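Local coordinates for CAG pathogenicity island protein 13 (Helicobacter pylori, PDB 2G3V) that is of unknown function but, as CagS of the cag pathogenicity island, is probably linked to the type IV secretion system of Helicobacter pylori, at residues Glu37-Lys40 with Ile41-Ile45; Phe132-Ser135 with Ile136-Asp140. All coordinates share one frame; numbering follows the deposited sequence.

Interaction 1 of 2, residues Glu37-Lys40 with Ile41-Ile45; sequences EKKK and IIDQI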
loop_
_atom_site.group_PDB
_atom_site.type_symbol
_atom_site.label_atom_id
_atom_site.label_comp_id
_atom_site.label_asym_id
_atom_site.label_seq_id
_atom_site.Cartn_x
_atom_site.Cartn_y
_atom_site.Cartn_z
ATOM N N GLU A 37 -4.920 -7.622 15.842
ATOM C CA GLU A 37 -5.206 -7.542 14.413
ATOM C C GLU A 37 -4.676 -6.208 13.876
ATOM O O GLU A 37 -4.246 -6.110 12.733
ATOM C CB GLU A 37 -6.712 -7.634 14.158
ATOM C CG GLU A 37 -7.353 -8.942 14.587
ATOM C CD GLU A 37 -8.853 -8.947 14.333
ATOM O OE1 GLU A 37 -9.521 -7.965 14.711
ATOM O OE2 GLU A 37 -9.368 -9.929 13.762
ATOM N N LYS A 38 -4.716 -5.181 14.718
ATOM C CA LYS A 38 -4.222 -3.864 14.341
ATOM C C LYS A 38 -2.708 -3.939 14.098
ATOM O O LYS A 38 -2.227 -3.561 13.016
ATOM C CB LYS A 38 -4.541 -2.855 15.455
ATOM C CG LYS A 38 -4.166 -1.404 15.167
ATOM C CD LYS A 38 -4.815 -0.498 16.189
ATOM C CE LYS A 38 -4.440 0.946 15.981
ATOM N NZ LYS A 38 -2.977 1.176 16.148
ATOM N N LYS A 39 -1.972 -4.441 15.098
ATOM C CA LYS A 39 -0.519 -4.580 15.017
ATOM C C LYS A 39 -0.153 -5.439 13.818
ATOM O O LYS A 39 0.856 -5.205 13.140
ATOM C CB LYS A 39 0.037 -5.217 16.298
ATOM C CG LYS A 39 1.546 -5.463 16.264
ATOM C CD LYS A 39 2.353 -4.162 16.072
ATOM C CE LYS A 39 2.285 -3.234 17.300
ATOM N NZ LYS A 39 3.180 -2.049 17.206
ATOM N N LYS A 40 -0.977 -6.443 13.557
ATOM C CA LYS A 40 -0.757 -7.317 12.422
ATOM C C LYS A 40 -0.653 -6.455 11.158
ATOM O O LYS A 40 0.222 -6.654 10.310
ATOM C CB LYS A 40 -1.924 -8.285 12.292
ATOM C CG LYS A 40 -1.733 -9.335 11.223
ATOM C CD LYS A 40 -3.009 -10.108 10.980
ATOM C CE LYS A 40 -2.784 -11.272 10.010
ATOM N NZ LYS A 40 -2.354 -10.830 8.648
ATOM N N ILE A 41 -1.557 -5.490 11.043
ATOM C CA ILE A 41 -1.571 -4.579 9.899
ATOM C C ILE A 41 -0.310 -3.703 9.882
ATOM O O ILE A 41 0.342 -3.584 8.859
ATOM C CB ILE A 41 -2.809 -3.646 9.943
ATOM C CG1 ILE A 41 -4.093 -4.470 10.058
ATOM C CG2 ILE A 41 -2.828 -2.737 8.726
ATOM C CD1 ILE A 41 -4.556 -5.132 8.790
ATOM N N ILE A 42 0.018 -3.100 11.026
ATOM C CA ILE A 42 1.197 -2.232 11.169
ATOM C C ILE A 42 2.528 -2.905 10.823
ATOM O O ILE A 42 3.368 -2.321 10.139
ATOM C CB ILE A 42 1.273 -1.677 12.604
ATOM C CG1 ILE A 42 -0.021 -0.905 12.912
ATOM C CG2 ILE A 42 2.510 -0.781 12.769
ATOM C CD1 ILE A 42 -0.074 -0.293 14.333
ATOM N N ASP A 43 2.731 -4.125 11.302
ATOM C CA ASP A 43 3.967 -4.835 11.004
ATOM C C ASP A 43 4.056 -5.128 9.516
ATOM O O ASP A 43 5.146 -5.105 8.933
ATOM C CB ASP A 43 4.045 -6.136 11.786
ATOM C CG ASP A 43 4.086 -5.906 13.275
ATOM O OD1 ASP A 43 4.436 -4.778 13.683
ATOM O OD2 ASP A 43 3.777 -6.851 14.032
ATOM N N GLN A 44 2.908 -5.384 8.895
ATOM C CA GLN A 44 2.868 -5.658 7.469
ATOM C C GLN A 44 3.262 -4.431 6.647
ATOM O O GLN A 44 3.925 -4.534 5.618
ATOM C CB GLN A 44 1.471 -6.109 7.050
ATOM C CG GLN A 44 1.373 -7.564 6.634
ATOM C CD GLN A 44 -0.001 -7.904 6.091
ATOM O OE1 GLN A 44 -0.953 -8.139 6.851
ATOM N NE2 GLN A 44 -0.122 -7.914 4.762
ATOM N N ILE A 45 2.833 -3.264 7.096
ATOM C CA ILE A 45 3.167 -2.031 6.408
ATOM C C ILE A 45 4.667 -1.782 6.567
ATOM O O ILE A 45 5.328 -1.344 5.639
ATOM C CB ILE A 45 2.356 -0.829 6.990
ATOM C CG1 ILE A 45 0.859 -1.050 6.733
ATOM C CG2 ILE A 45 2.833 0.500 6.376
ATOM C CD1 ILE A 45 -0.044 0.031 7.299
#

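Interaction 2 of 2, residues Phe132-Ser135 with Ile136-Asp140; sequences FKMS and IREMD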
loop_
_atom_site.group_PDB
_atom_site.type_symbol
_atom_site.label_atom_id
_atom_site.label_comp_id
_atom_site.label_asym_id
_atom_site.label_seq_id
_atom_site.Cartn_x
_atom_site.Cartn_y
_atom_site.Cartn_z
ATOM N N PHE A 132 4.118 -12.478 -10.027
ATOM C CA PHE A 132 4.439 -13.620 -10.875
ATOM C C PHE A 132 3.318 -13.805 -11.905
ATOM O O PHE A 132 3.566 -14.088 -13.088
ATOM C CB PHE A 132 4.561 -14.892 -10.034
ATOM C CG PHE A 132 4.954 -16.108 -10.822
ATOM C CD1 PHE A 132 6.245 -16.244 -11.330
ATOM C CD2 PHE A 132 4.037 -17.131 -11.041
ATOM C CE1 PHE A 132 6.615 -17.388 -12.041
ATOM C CE2 PHE A 132 4.399 -18.275 -11.749
ATOM C CZ PHE A 132 5.691 -18.403 -12.249
ATOM N N LYS A 133 2.078 -13.652 -11.453
ATOM C CA LYS A 133 0.954 -13.808 -12.360
ATOM C C LYS A 133 0.877 -12.690 -13.376
ATOM O O LYS A 133 0.462 -12.919 -14.511
ATOM C CB LYS A 133 -0.367 -13.887 -11.593
ATOM C CG LYS A 133 -1.516 -14.338 -12.462
ATOM C CD LYS A 133 -2.756 -14.563 -11.643
ATOM C CE LYS A 133 -3.896 -15.007 -12.515
ATOM N NZ LYS A 133 -5.181 -14.938 -11.763
HETATM N N MSE A 134 1.281 -11.488 -12.987
HETATM C CA MSE A 134 1.221 -10.354 -13.914
HETATM C C MSE A 134 1.983 -10.643 -15.183
HETATM O O MSE A 134 2.721 -11.626 -15.262
HETATM C CB MSE A 134 1.816 -9.090 -13.297
HETATM C CG MSE A 134 0.923 -8.330 -12.342
HETATM SE SE MSE A 134 1.765 -6.607 -12.069
HETATM C CE MSE A 134 0.566 -5.532 -13.101
ATOM N N SER A 135 1.795 -9.778 -16.177
ATOM C CA SER A 135 2.498 -9.890 -17.449
ATOM C C SER A 135 3.411 -8.672 -17.555
ATOM O O SER A 135 3.397 -7.807 -16.682
ATOM C CB SER A 135 1.509 -9.916 -18.619
ATOM O OG SER A 135 0.701 -8.761 -18.630
ATOM N N ILE A 136 4.213 -8.613 -18.613
ATOM C CA ILE A 136 5.124 -7.491 -18.818
ATOM C C ILE A 136 4.341 -6.195 -18.973
ATOM O O ILE A 136 4.535 -5.238 -18.221
ATOM C CB ILE A 136 5.971 -7.702 -20.081
ATOM C CG1 ILE A 136 6.766 -9.011 -19.961
ATOM C CG2 ILE A 136 6.877 -6.510 -20.309
ATOM C CD1 ILE A 136 7.675 -9.087 -18.761
ATOM N N ARG A 137 3.443 -6.179 -19.952
ATOM C CA ARG A 137 2.626 -5.006 -20.235
ATOM C C ARG A 137 1.901 -4.522 -18.992
ATOM O O ARG A 137 1.913 -3.337 -18.666
ATOM C CB ARG A 137 1.611 -5.333 -21.331
ATOM C CG ARG A 137 2.231 -5.734 -22.674
ATOM C CD ARG A 137 2.986 -4.581 -23.317
ATOM N NE ARG A 137 4.127 -4.165 -22.511
ATOM C CZ ARG A 137 4.937 -3.155 -22.815
ATOM N NH1 ARG A 137 4.735 -2.439 -23.917
ATOM N NH2 ARG A 137 5.956 -2.861 -22.017
ATOM N N GLU A 138 1.251 -5.450 -18.306
ATOM C CA GLU A 138 0.535 -5.124 -17.076
ATOM C C GLU A 138 1.454 -4.366 -16.123
ATOM O O GLU A 138 1.101 -3.312 -15.599
ATOM C CB GLU A 138 0.069 -6.406 -16.387
ATOM C CG GLU A 138 -1.301 -6.894 -16.782
ATOM C CD GLU A 138 -1.573 -8.294 -16.257
ATOM O OE1 GLU A 138 -1.274 -8.556 -15.064
ATOM O OE2 GLU A 138 -2.086 -9.125 -17.039
HETATM N N MSE A 139 2.642 -4.916 -15.901
HETATM C CA MSE A 139 3.593 -4.297 -14.987
HETATM C C MSE A 139 4.007 -2.913 -15.458
HETATM O O MSE A 139 4.075 -1.978 -14.667
HETATM C CB MSE A 139 4.830 -5.196 -14.834
HETATM C CG MSE A 139 5.864 -4.723 -13.799
HETATM SE SE MSE A 139 5.259 -4.740 -11.959
HETATM C CE MSE A 139 5.278 -6.648 -11.657
ATOM N N ASP A 140 4.274 -2.781 -16.750
ATOM C CA ASP A 140 4.710 -1.511 -17.292
ATOM C C ASP A 140 3.720 -0.397 -17.077
ATOM O O ASP A 140 4.091 0.690 -16.649
ATOM C CB ASP A 140 5.018 -1.646 -18.784
ATOM C CG ASP A 140 6.020 -0.614 -19.265
ATOM O OD1 ASP A 140 7.053 -0.412 -18.573
ATOM O OD2 ASP A 140 5.786 -0.011 -20.337
HETATM O O HOH W 1 -2.126 -11.591 -15.275
#

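Interaction 1 of 2, residues Glu37-Lys40 with Ile41-Ile45
The carboxylate of Asp-43 turns one face to Lys-39, whose carbonyl O stands over it almost perpendicularly, 3.3 Å from Asp-43 CG. The aliphatic part of the lysine lies on this same side: Lys-39 CD comes within 3.2 Å of Asp-43 OD1, while Lys-39 CG sits nearer OD2. The bend at chi2 (60°) brings CD over the acid; a second bend at chi3 (69°) directs CE onward, and Lys-39 NZ ends 4.6 Å from Asp-43 OD1. The opposite charges are therefore near but not paired, and any attraction between them is probably modest. The second flat group, the amide of Gln-44, runs alongside Lys-40 in the same direction. Lys-40 NZ stands well above the amide plane, 3.5 Å from Gln-44 OE1.

Beneath these side chains runs a regular alpha-helical ladder of i to i+4 bonds. Asp-43 N to Lys-39 O is its straightest rung, 2.8 Å long with an N-H...O angle of 171°. The rung from Gln-44 N to Lys-40 O is longer, at 3.3 Å. Across the other flank, Ile-42 CD1 meets Lys-38 NZ, and Ile-41 CG1 rests 3.1 Å from Glu-37 O.

All of this belongs to the first turns of helix 35-57, near whose start Asn-34 OD1 accepts a hydrogen bond from Glu-37 N. Lys-39 and Lys-40 lie on the exposed side, whereas Ile-42 and Ile-45 pack against Ile-103 of helix 82-105, Ile-45 also meeting Leu-99 and Leu-100, and Ile-41 lies on Arg-116 of a loop.

Interaction 2 of 2, residues Phe132-Ser135 with Ile136-Asp140
With chi1 at 58°, Ser-135 holds OG between its own backbone N and carbonyl carbon, facing the first turn of the helix that follows. Glu-138, its chi1 swung to -90° and its chain extended beyond CG, reaches back over the same serine. Together they form a capping box, with Ser-135 as N-cap of helix 136-149. Both bonds of the box are weak: Glu-138 N donates to Ser-135 OG at 3.4 Å, and Ser-135 N donates to Glu-138 OE1 at 3.5 Å. The glutamate presents a face to its partner, because Ser-135 N and OG both lie above the same side of the carboxylate plane. The hydroxyl also comes within 3.2 Å of Glu-138 OE2.

A firmer backbone bond, Met-139 N to Ser-135 O, is 3.1 Å long and opens the regular helical series. The box thus supplies acceptors to amides at a helix start, while a water 3.0 Å from Glu-138 OE2 links the acid to Lys-133 O at the end of the preceding helix 128-133. Between the two helices, Met-134 leaves helical backbone angles (psi 169°), which ends helix 128-133 and leaves an extended link to the next helix.

Both methionines are selenomethionines. Met-139 is buried against Phe-85 of helix 82-105 and against Met-70 and Ile-80, and Ile-136 packs on Val-76 and Ser-79 of helix 73-79, so the apolar side of this junction faces the body of the protein. The Met-134 side chain passes obliquely over Glu-138, its CE 3.4 Å from Glu-138 CB. It crosses Met-139 at about a right angle, bringing Met-134 SE to 3.5 Å from Met-139 CE.

How the interactions relate
Interaction 1 comes first along the chain, entirely within helix 35-57; interaction 2 follows much later, at the junction of helices 128-133 and 136-149. Their centres lie 28 Å apart on opposite sides of the chain's centre, with nearest atoms about 16 Å apart, so neither touches the other. Helix 82-105 is common ground: Ile-42 and Ile-45 rest on it through Leu-99, Leu-100 and Ile-103, whereas Met-139 and Asp-140 meet it earlier, at Phe-85 and Lys-84. One contact thus lies within the first turns of a helix and the other at a helix start, both at the surface of an all-helical protein and both packed against one long helix.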